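Local coordinates for protein carboxylesterase (Est-2) (Archaeoglobus fulgidus, PDB 5FRD) that probably hydrolyses carboxylic esters as an alpha/beta-hydrolase, and binds coenzyme A in the vicinity of its active site, at residues Q96-Y99 against E104-L107; E74-K77 against K82-V85; K134-M139 against R156-R161. All coordinates share one frame; numbering follows the deposited sequence.

Interaction 1: Q96-Y99 against E104-L107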
loop_
_atom_site.group_PDB
_atom_site.type_symbol
_atom_site.label_atom_id
_atom_site.label_comp_id
_atom_site.label_asym_id
_atom_site.label_seq_id
_atom_site.Cartn_x
_atom_site.Cartn_y
_atom_site.Cartn_z
ATOM N N GLN A 96 7.659 1.817 4.228
ATOM C CA GLN A 96 8.607 2.649 4.944
ATOM C C GLN A 96 9.478 1.782 5.859
ATOM O O GLN A 96 10.713 1.958 5.849
ATOM C CB GLN A 96 7.880 3.705 5.765
ATOM C CG GLN A 96 7.218 4.770 4.920
ATOM C CD GLN A 96 6.306 5.634 5.738
ATOM O OE1 GLN A 96 6.765 6.505 6.470
ATOM N NE2 GLN A 96 5.006 5.379 5.670
ATOM N N LYS A 97 8.884 0.855 6.612
ATOM C CA LYS A 97 9.655 -0.035 7.473
ATOM C C LYS A 97 10.558 -0.955 6.664
ATOM O O LYS A 97 11.705 -1.245 7.081
ATOM C CB LYS A 97 8.776 -0.803 8.439
ATOM C CG LYS A 97 8.063 0.060 9.458
ATOM C CD LYS A 97 8.972 0.704 10.497
ATOM C CE LYS A 97 8.237 0.942 11.806
ATOM N NZ LYS A 97 9.211 1.048 12.923
ATOM N N LEU A 98 10.097 -1.411 5.506
ATOM C CA LEU A 98 10.905 -2.213 4.615
ATOM C C LEU A 98 12.154 -1.447 4.172
ATOM O O LEU A 98 13.268 -2.000 4.172
ATOM C CB LEU A 98 10.068 -2.681 3.421
ATOM C CG LEU A 98 10.710 -3.575 2.373
ATOM C CD1 LEU A 98 9.646 -4.359 1.604
ATOM C CD2 LEU A 98 11.565 -2.796 1.399
ATOM N N TYR A 99 11.981 -0.194 3.764
ATOM C CA TYR A 99 13.104 0.638 3.354
ATOM C C TYR A 99 14.077 0.821 4.511
ATOM O O TYR A 99 15.292 0.732 4.311
ATOM C CB TYR A 99 12.633 1.996 2.800
ATOM C CG TYR A 99 13.813 2.898 2.518
ATOM C CD1 TYR A 99 14.613 2.683 1.424
ATOM C CD2 TYR A 99 14.154 3.899 3.394
ATOM C CE1 TYR A 99 15.735 3.466 1.178
ATOM C CE2 TYR A 99 15.259 4.694 3.162
ATOM C CZ TYR A 99 16.017 4.485 2.044
ATOM O OH TYR A 99 17.118 5.312 1.840
ATOM N N GLU A 104 18.782 -1.633 0.674
ATOM C CA GLU A 104 19.457 -2.165 -0.481
ATOM C C GLU A 104 18.522 -2.769 -1.534
ATOM O O GLU A 104 18.847 -2.834 -2.707
ATOM C CB GLU A 104 20.501 -3.208 -0.006
ATOM C CG GLU A 104 19.956 -4.505 0.622
ATOM C CD GLU A 104 19.535 -4.400 2.093
ATOM O OE1 GLU A 104 19.817 -3.368 2.768
ATOM O OE2 GLU A 104 18.921 -5.387 2.577
ATOM N N ILE A 105 17.349 -3.231 -1.080
ATOM C CA ILE A 105 16.408 -3.879 -2.004
ATOM C C ILE A 105 15.402 -2.902 -2.627
ATOM O O ILE A 105 14.642 -3.324 -3.468
ATOM C CB ILE A 105 15.672 -5.109 -1.400
ATOM C CG1 ILE A 105 14.645 -4.720 -0.360
ATOM C CG2 ILE A 105 16.688 -6.134 -0.843
ATOM C CD1 ILE A 105 13.909 -5.869 0.302
ATOM N N CYS A 106 15.456 -1.633 -2.208
ATOM C CA CYS A 106 14.553 -0.589 -2.698
ATOM C C CYS A 106 15.230 0.276 -3.724
ATOM O O CYS A 106 16.199 1.005 -3.407
ATOM C CB CYS A 106 14.135 0.296 -1.573
ATOM S SG CYS A 106 13.230 -0.576 -0.324
ATOM N N LEU A 107 14.762 0.207 -4.950
ATOM C CA LEU A 107 15.245 1.070 -5.996
ATOM C C LEU A 107 14.610 2.455 -5.886
ATOM O O LEU A 107 15.207 3.477 -6.264
ATOM C CB LEU A 107 14.918 0.520 -7.365
ATOM C CG LEU A 107 15.387 -0.914 -7.657
ATOM C CD1 LEU A 107 14.878 -1.333 -9.012
ATOM C CD2 LEU A 107 16.914 -0.980 -7.573
#
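C106 faces the helix that carries L98 and Y99; no hydrogen bond crosses the contact, which is made of apolar carbons and one sulfur. C106 CA lies 6.3 Å from Y99 CA, the nearest backbone approach. Y99, with CG anti to its backbone N (chi1 174°), presents the edge of its ring: C106 CB lies near the ring plane, 3.9 Å from Y99 CD1. In the conformer given, C106 SG is likewise at the edge, 5.3 Å from the Y99 ring centroid, a sulfur-aromatic contact. L98 works through one methyl. L98 CD2 meets I105 CD1 at 4.0 Å, the side chains crossing at about a right angle, and also approaches the C106 sulfur. Because C106 was modelled in two conformers, both sulfur contacts carry some doubt.

E104 marks the loose side. It is exposed, its CB points away from the helix, and in the conformer given E104 OE2 hydrogen-bonds to N102.

Y99 OH bonds to the backbone of G189. Around the apolar part, L98 touches A72 and I105 touches S73, both on helix 65-79, so helix 90-101 meets the entry of strand 106-112 beside that helix, closing the beta-alpha-beta unit begun by strand 83-88.

Interaction 2: E74-K77 against K82-V85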
loop_
_atom_site.group_PDB
_atom_site.type_symbol
_atom_site.label_atom_id
_atom_site.label_comp_id
_atom_site.label_asym_id
_atom_site.label_seq_id
_atom_site.Cartn_x
_atom_site.Cartn_y
_atom_site.Cartn_z
ATOM N N GLU A 74 11.288 -10.372 2.470
ATOM C CA GLU A 74 11.653 -11.709 2.045
ATOM C C GLU A 74 10.989 -12.072 0.737
ATOM O O GLU A 74 11.576 -12.680 -0.150
ATOM C CB GLU A 74 11.295 -12.744 3.121
ATOM C CG GLU A 74 12.170 -12.653 4.354
ATOM C CD GLU A 74 13.614 -13.024 4.055
ATOM O OE1 GLU A 74 13.853 -14.120 3.529
ATOM O OE2 GLU A 74 14.503 -12.195 4.291
ATOM N N SER A 75 9.728 -11.665 0.586
ATOM C CA SER A 75 9.007 -11.963 -0.641
ATOM C C SER A 75 9.534 -11.189 -1.855
ATOM O O SER A 75 9.619 -11.728 -2.933
ATOM C CB SER A 75 7.510 -11.663 -0.456
ATOM O OG SER A 75 6.919 -12.453 0.559
ATOM N N LEU A 76 9.914 -9.936 -1.652
ATOM C CA LEU A 76 10.532 -9.147 -2.674
ATOM C C LEU A 76 11.849 -9.796 -3.112
ATOM O O LEU A 76 12.088 -10.009 -4.282
ATOM C CB LEU A 76 10.719 -7.705 -2.170
ATOM C CG LEU A 76 11.166 -6.642 -3.135
ATOM C CD1 LEU A 76 10.919 -5.259 -2.555
ATOM C CD2 LEU A 76 12.623 -6.779 -3.571
ATOM N N LYS A 77 12.679 -10.126 -2.136
ATOM C CA LYS A 77 13.964 -10.758 -2.442
ATOM C C LYS A 77 13.793 -12.028 -3.281
ATOM O O LYS A 77 14.565 -12.261 -4.213
ATOM C CB LYS A 77 14.710 -11.091 -1.151
ATOM C CG LYS A 77 15.287 -9.895 -0.435
ATOM C CD LYS A 77 15.776 -10.295 0.956
ATOM C CE LYS A 77 16.307 -9.107 1.732
ATOM N NZ LYS A 77 16.727 -9.494 3.108
ATOM N N LYS A 82 15.362 -6.782 -6.256
ATOM C CA LYS A 82 15.278 -5.363 -5.903
ATOM C C LYS A 82 14.115 -4.770 -6.680
ATOM O O LYS A 82 13.774 -5.236 -7.749
ATOM C CB LYS A 82 16.553 -4.621 -6.252
ATOM C CG LYS A 82 17.790 -5.191 -5.598
ATOM C CD LYS A 82 18.979 -4.286 -5.866
ATOM C CE LYS A 82 20.276 -4.878 -5.326
ATOM N NZ LYS A 82 20.402 -4.748 -3.845
ATOM N N ALA A 83 13.467 -3.748 -6.124
ATOM C CA ALA A 83 12.288 -3.213 -6.819
ATOM C C ALA A 83 11.964 -1.812 -6.383
ATOM O O ALA A 83 12.384 -1.355 -5.311
ATOM C CB ALA A 83 11.070 -4.086 -6.537
ATOM N N VAL A 84 11.175 -1.136 -7.230
ATOM C CA VAL A 84 10.406 0.010 -6.800
ATOM C C VAL A 84 9.287 -0.539 -5.908
ATOM O O VAL A 84 8.511 -1.378 -6.372
ATOM C CB VAL A 84 9.865 0.746 -8.013
ATOM C CG1 VAL A 84 8.961 1.901 -7.584
ATOM C CG2 VAL A 84 11.006 1.246 -8.890
ATOM N N VAL A 85 9.206 -0.070 -4.682
ATOM C CA VAL A 85 8.222 -0.564 -3.735
ATOM C C VAL A 85 7.065 0.406 -3.654
ATOM O O VAL A 85 7.282 1.593 -3.347
ATOM C CB VAL A 85 8.831 -0.764 -2.356
ATOM C CG1 VAL A 85 7.796 -1.262 -1.362
ATOM C CG2 VAL A 85 10.009 -1.744 -2.422
#
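L76 meets V85 and A83 through a leucine side chain stretched straight out from its helix: CG stands anti to the backbone N (chi1 -171°), and a second torsion of 164° carries CD1 on in the same extended sense. V85 answers with CG2, the branch that lies beside its own backbone N, because CG1 takes the position anti to that nitrogen (chi1 179°). The result is a methyl-to-methyl approach, L76 CD1 to V85 CG2 at 3.6 Å, between side chains that run at a slant to each other. The same CD1 also faces A83, whose CB points toward the helix and lies 4.2 Å from L76 CD1.

The other branch meets main chain instead. L76 CD2 comes down on the backbone just ahead of the strand, 3.8 Å from K82 CA, and its approach to A83 N is longer, at 4.1 Å. One side chain therefore spans the beginning of the strand, with one methyl over main chain and the other touching two apolar side chains. No hydrogen bond crosses the contact, so it is held by van der Waals packing alone. K82 CB points away from the helix, and the part of K82 that meets L76 is its backbone.

F25, on the adjacent strand 24-27, touches both L76 and A83 and extends the apolar layer. A83 bonds through its backbone to I105, just ahead of strand 106-112, and to L107, while V84 bonds to F25 of strand 24-27 and to K23 just before it. This is helix-on-sheet packing of the alpha/beta-hydrolase fold, in which helix 65-79 returns the chain to a central parallel strand; that strand leads into a GxSxG sequence consistent with a nucleophile elbow, and V85 lies near it without touching.

Interaction 3: K134-M139 against R156-R161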
loop_
_atom_site.group_PDB
_atom_site.type_symbol
_atom_site.label_atom_id
_atom_site.label_comp_id
_atom_site.label_asym_id
_atom_site.label_seq_id
_atom_site.Cartn_x
_atom_site.Cartn_y
_atom_site.Cartn_z
ATOM N N LYS A 134 -21.721 0.168 10.353
ATOM C CA LYS A 134 -21.630 1.621 10.472
ATOM C C LYS A 134 -20.175 2.089 10.355
ATOM O O LYS A 134 -19.903 3.129 9.723
ATOM C CB LYS A 134 -22.244 2.057 11.806
ATOM C CG LYS A 134 -22.405 3.550 12.024
ATOM C CD LYS A 134 -23.003 3.826 13.404
ATOM C CE LYS A 134 -23.409 5.281 13.585
ATOM N NZ LYS A 134 -24.000 5.521 14.931
ATOM N N ALA A 135 -19.267 1.320 10.948
ATOM C CA ALA A 135 -17.839 1.667 10.931
ATOM C C ALA A 135 -17.287 1.536 9.520
ATOM O O ALA A 135 -16.515 2.384 9.078
ATOM C CB ALA A 135 -17.081 0.812 11.907
ATOM N N VAL A 136 -17.673 0.451 8.848
ATOM C CA VAL A 136 -17.240 0.221 7.481
ATOM C C VAL A 136 -17.777 1.325 6.589
ATOM O O VAL A 136 -17.032 1.880 5.775
ATOM C CB VAL A 136 -17.650 -1.169 6.993
ATOM C CG1 VAL A 136 -17.496 -1.284 5.492
ATOM C CG2 VAL A 136 -16.842 -2.244 7.700
ATOM N N ASP A 137 -19.062 1.678 6.703
ATOM C CA ASP A 137 -19.608 2.743 5.910
ATOM C C ASP A 137 -18.915 4.095 6.152
ATOM O O ASP A 137 -18.675 4.837 5.217
ATOM C CB ASP A 137 -21.103 2.925 6.141
ATOM C CG ASP A 137 -21.928 1.776 5.586
ATOM O OD1 ASP A 137 -21.459 1.015 4.706
ATOM O OD2 ASP A 137 -23.091 1.685 6.030
ATOM N N LEU A 138 -18.560 4.371 7.397
ATOM C CA LEU A 138 -17.833 5.612 7.718
ATOM C C LEU A 138 -16.441 5.632 7.068
ATOM O O LEU A 138 -16.078 6.575 6.363
ATOM C CB LEU A 138 -17.712 5.758 9.229
ATOM C CG LEU A 138 -16.881 6.952 9.714
ATOM C CD1 LEU A 138 -17.422 8.266 9.185
ATOM C CD2 LEU A 138 -16.823 6.916 11.224
ATOM N N MET A 139 -15.710 4.534 7.251
ATOM C CA MET A 139 -14.387 4.423 6.624
ATOM C C MET A 139 -14.480 4.569 5.109
ATOM O O MET A 139 -13.713 5.292 4.467
ATOM C CB MET A 139 -13.742 3.113 6.997
ATOM C CG MET A 139 -12.331 2.988 6.457
ATOM S SD MET A 139 -11.584 1.495 7.076
ATOM C CE MET A 139 -10.053 1.520 6.113
ATOM N N ARG A 156 -18.515 -4.970 0.711
ATOM C CA ARG A 156 -18.768 -6.368 1.000
ATOM C C ARG A 156 -17.521 -7.111 1.482
ATOM O O ARG A 156 -17.564 -7.938 2.374
ATOM C CB ARG A 156 -19.360 -7.085 -0.210
ATOM C CG ARG A 156 -20.744 -6.571 -0.575
ATOM C CD ARG A 156 -21.484 -7.521 -1.510
ATOM N NE ARG A 156 -20.693 -7.760 -2.700
ATOM C CZ ARG A 156 -20.657 -6.963 -3.756
ATOM N NH1 ARG A 156 -21.421 -5.877 -3.869
ATOM N NH2 ARG A 156 -19.864 -7.299 -4.779
ATOM N N GLU A 157 -16.394 -6.798 0.844
ATOM C CA GLU A 157 -15.116 -7.366 1.305
ATOM C C GLU A 157 -14.843 -7.033 2.762
ATOM O O GLU A 157 -14.479 -7.887 3.554
ATOM C CB GLU A 157 -13.964 -6.876 0.419
ATOM C CG GLU A 157 -13.974 -7.445 -0.992
ATOM C CD GLU A 157 -12.937 -6.858 -1.895
ATOM O OE1 GLU A 157 -12.325 -5.831 -1.547
ATOM O OE2 GLU A 157 -12.708 -7.466 -2.971
ATOM N N PHE A 158 -15.012 -5.761 3.120
ATOM C CA PHE A 158 -14.774 -5.355 4.505
ATOM C C PHE A 158 -15.732 -6.051 5.482
ATOM O O PHE A 158 -15.303 -6.497 6.548
ATOM C CB PHE A 158 -14.869 -3.833 4.609
ATOM C CG PHE A 158 -13.581 -3.077 4.317
ATOM C CD1 PHE A 158 -12.449 -3.673 3.756
ATOM C CD2 PHE A 158 -13.519 -1.727 4.642
ATOM C CE1 PHE A 158 -11.300 -2.928 3.532
ATOM C CE2 PHE A 158 -12.392 -0.965 4.397
ATOM C CZ PHE A 158 -11.278 -1.582 3.861
ATOM N N LEU A 159 -17.006 -6.171 5.082
ATOM C CA LEU A 159 -17.965 -6.879 5.948
ATOM C C LEU A 159 -17.609 -8.345 6.134
ATOM O O LEU A 159 -17.881 -8.929 7.162
ATOM C CB LEU A 159 -19.381 -6.720 5.409
ATOM C CG LEU A 159 -19.945 -5.311 5.499
ATOM C CD1 LEU A 159 -21.276 -5.212 4.757
ATOM C CD2 LEU A 159 -20.112 -4.849 6.946
ATOM N N ASP A 160 -16.985 -8.948 5.108
ATOM C CA ASP A 160 -16.480 -10.319 5.168
ATOM C C ASP A 160 -15.143 -10.504 5.897
ATOM O O ASP A 160 -14.708 -11.631 6.154
ATOM C CB ASP A 160 -16.369 -10.891 3.746
ATOM C CG ASP A 160 -17.723 -11.212 3.109
ATOM O OD1 ASP A 160 -18.753 -11.231 3.825
ATOM O OD2 ASP A 160 -17.753 -11.463 1.865
ATOM N N ARG A 161 -14.468 -9.392 6.190
ATOM C CA ARG A 161 -13.115 -9.437 6.760
ATOM C C ARG A 161 -12.986 -8.529 7.964
ATOM O O ARG A 161 -11.926 -7.974 8.192
ATOM C CB ARG A 161 -12.133 -8.983 5.676
ATOM C CG ARG A 161 -12.146 -9.810 4.414
ATOM C CD ARG A 161 -11.410 -9.100 3.306
ATOM N NE ARG A 161 -11.622 -9.792 2.062
ATOM C CZ ARG A 161 -11.137 -9.407 0.886
ATOM N NH1 ARG A 161 -10.335 -8.354 0.793
ATOM N NH2 ARG A 161 -11.480 -10.086 -0.214
#
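V136 packs against F158 in the aliphatic part of this helix pair, where the two CA atoms are 6.8 Å apart. Both valine methyls rest against the phenylalanine CB from one side: V136 CG1 lies 3.8 Å from F158 CB, and V136 CG2 lies 4.0 Å from the same carbon. CG1 also sits at the edge of the ring, near its plane. Farther along, V136 CG2 reaches L159 CD2 at 4.2 Å, a looser contact at the margin.

The axes of the short helical segments approach to 10.0 Å, with 140° between their directions, so the helices run roughly antiparallel. They belong to the helical insertion between strands 106-112 and 192-197, the place where alpha/beta-hydrolases commonly carry a cap over the active site.

A Met-aromatic contact supplies the second kind of interaction. M139 is extended from the backbone to its terminal methyl (chi1 -176°), which brings the thioether across the far end of the ring: M139 SD is 3.7 Å from F158 CE2, and M139 CE is 4.0 Å from F158 CZ. The sulfur approaches obliquely, 64° off the ring normal. With an alanine in place of F158, a gap would probably open beside V136 CG1 and the M139 sulfur would be left without its aromatic partner.

Charged groups stay outside this apolar interface. D137 forms a salt bridge with R155, just before the second segment. Within that segment, E157 CB covers one face of the R161 guanidinium, while R161 NH1 donates to the backbone oxygen of G31.

Overall arrangement
Interactions 1 and 2 are neighbours, their centres 8 Å apart, and they join directly: L107 N lies 2.9 Å from A83 O, a probable backbone hydrogen bond, and in the conformers given K82 NZ and E104 O are 2.7 Å apart, a probable hydrogen bond. Strands 83-88 and 106-112 are adjacent in the central sheet, so the two contacts seat consecutive helices on one piece of it, away from the annotated sites. Interaction 3 lies on the opposite side of the chain's centre, about 31 Å from interaction 1 and 30 Å from interaction 2 between centres, with no touch. Its M139 side chain is about 6 Å from coenzyme A and about 4 Å from that of L202, a coenzyme A-binding residue.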